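Local structure of ribonucleoside-diphosphate reductase subunit beta (Clostridium botulinum, 6ZJK) at residues I155-D158 with K159-Q163. The protein is the R2 subunit of ribonucleotide reductase, carrying an iron centre and probably supplying the radical that its partner subunit needs to reduce ribonucleotides. Numbering follows the deposited sequence.
Sequences ITRD and KIYDQ
D158 OD1 approaches the Y161 ring obliquely, 3.7 Å from Y161 CD2, with the carboxylate and ring planes 22° apart. The same oxygen takes the salt bridge from R157, whose NE lies 3.2 Å from D158 OD1; the acceptor sits in the guanidinium plane, while the donor comes from above the carboxylate. With D158 CG beside its own backbone N (chi1 -79°), the acid folds back to meet its neighbour's NE. One turn of helix separates T156 from I160, which lie side by side and touch through T156 CG2 and I160 CD1 at 4.1 Å. Backbone i to i+4 hydrogen bonds carry these side chains on helix 154-161, a short helix of the mainly helical R2 fold set against long helices 90-118 and 124-151. Y161 N donates almost straight to R157 O (3.1 Å, 177°), and D162 N reaches D158 O at 3.1 Å just as D162 leaves helical geometry. R157 NH1 bridges to D149 and Y161 OH bonds to S145, while I160 packs on L148 and I100. The second subunit covers the Y161 side of the helix: its R53 and R35 pair with D162 OD2, its N52 N bonds to Y161 OH and its W51 packs on Y161.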
loop_
_atom_site.group_PDB
_atom_site.type_symbol
_atom_site.label_atom_id
_atom_site.label_comp_id
_atom_site.label_asym_id
_atom_site.label_seq_id
_atom_site.Cartn_x
_atom_site.Cartn_y
_atom_site.Cartn_z
ATOM N N ILE A 155 15.419 -25.634 -7.855
ATOM C CA ILE A 155 15.583 -26.423 -6.639
ATOM C C ILE A 155 16.439 -25.673 -5.623
ATOM O O ILE A 155 16.047 -25.512 -4.460
ATOM C CB ILE A 155 16.166 -27.808 -6.974
ATOM C CG1 ILE A 155 15.207 -28.572 -7.877
ATOM C CG2 ILE A 155 16.376 -28.623 -5.716
ATOM C CD1 ILE A 155 14.287 -29.515 -7.151
ATOM N N THR A 156 17.540 -25.031 -6.031
ATOM C CA THR A 156 18.362 -24.180 -5.167
ATOM C C THR A 156 17.561 -23.007 -4.608
ATOM O O THR A 156 17.779 -22.597 -3.462
ATOM C CB THR A 156 19.580 -23.671 -5.939
ATOM O OG1 THR A 156 20.344 -24.785 -6.410
ATOM C CG2 THR A 156 20.446 -22.792 -5.053
ATOM N N ARG A 157 16.745 -22.407 -5.484
ATOM C CA ARG A 157 15.925 -21.253 -5.126
ATOM C C ARG A 157 15.028 -21.555 -3.937
ATOM O O ARG A 157 14.956 -20.762 -2.980
ATOM C CB ARG A 157 15.069 -20.843 -6.331
ATOM C CG ARG A 157 14.067 -19.737 -6.108
ATOM C CD ARG A 157 12.973 -19.755 -7.220
ATOM N NE ARG A 157 12.071 -20.896 -7.103
ATOM C CZ ARG A 157 11.460 -21.487 -8.127
ATOM N NH1 ARG A 157 11.654 -21.058 -9.367
ATOM N NH2 ARG A 157 10.652 -22.508 -7.907
ATOM N N ASP A 158 14.333 -22.704 -3.988
ATOM C CA ASP A 158 13.394 -23.078 -2.931
ATOM C C ASP A 158 14.127 -23.415 -1.641
ATOM O O ASP A 158 13.581 -23.212 -0.550
ATOM C CB ASP A 158 12.517 -24.270 -3.375
ATOM C CG ASP A 158 11.357 -23.867 -4.315
ATOM O OD1 ASP A 158 11.195 -22.667 -4.629
ATOM O OD2 ASP A 158 10.601 -24.769 -4.757
ATOM N N LYS A 159 15.353 -23.943 -1.754
ATOM C CA LYS A 159 16.182 -24.230 -0.590
ATOM C C LYS A 159 16.568 -22.941 0.145
ATOM O O LYS A 159 16.642 -22.927 1.375
ATOM C CB LYS A 159 17.426 -24.995 -1.034
ATOM C CG LYS A 159 18.215 -25.661 0.090
ATOM C CD LYS A 159 19.701 -25.673 -0.253
ATOM C CE LYS A 159 20.484 -26.741 0.529
ATOM N NZ LYS A 159 21.813 -27.071 -0.027
ATOM N N ILE A 160 16.831 -21.859 -0.598
ATOM C CA ILE A 160 17.166 -20.579 0.032
ATOM C C ILE A 160 15.932 -19.957 0.685
ATOM O O ILE A 160 16.001 -19.467 1.817
ATOM C CB ILE A 160 17.832 -19.630 -0.978
ATOM C CG1 ILE A 160 19.212 -20.183 -1.369
ATOM C CG2 ILE A 160 17.956 -18.205 -0.393
ATOM C CD1 ILE A 160 19.768 -19.581 -2.636
ATOM N N TYR A 161 14.788 -19.966 -0.022
ATOM C CA TYR A 161 13.513 -19.598 0.596
ATOM C C TYR A 161 13.334 -20.267 1.962
ATOM O O TYR A 161 12.950 -19.611 2.938
ATOM C CB TYR A 161 12.333 -20.003 -0.294
ATOM C CG TYR A 161 11.866 -19.127 -1.460
ATOM C CD1 TYR A 161 12.089 -17.755 -1.525
ATOM C CD2 TYR A 161 11.116 -19.712 -2.472
ATOM C CE1 TYR A 161 11.589 -16.997 -2.626
ATOM C CE2 TYR A 161 10.639 -19.004 -3.541
ATOM C CZ TYR A 161 10.858 -17.657 -3.631
ATOM O OH TYR A 161 10.312 -17.039 -4.748
ATOM N N ASP A 162 13.604 -21.578 2.053
ATOM C CA ASP A 162 13.278 -22.370 3.238
ATOM C C ASP A 162 14.416 -22.419 4.263
ATOM O O ASP A 162 14.373 -23.244 5.181
ATOM C CB ASP A 162 12.914 -23.805 2.842
ATOM C CG ASP A 162 11.506 -23.925 2.284
ATOM O OD1 ASP A 162 10.638 -23.109 2.647
ATOM O OD2 ASP A 162 11.265 -24.841 1.476
ATOM N N GLN A 163 15.401 -21.529 4.152
ATOM C CA GLN A 163 16.546 -21.698 5.037
ATOM C C GLN A 163 16.142 -21.578 6.507
ATOM O O GLN A 163 16.675 -22.297 7.367
ATOM C CB GLN A 163 17.615 -20.672 4.657
ATOM C CG GLN A 163 18.966 -20.888 5.249
ATOM C CD GLN A 163 19.835 -21.864 4.491
ATOM O OE1 GLN A 163 20.890 -22.254 4.980
ATOM N NE2 GLN A 163 19.404 -22.262 3.289
#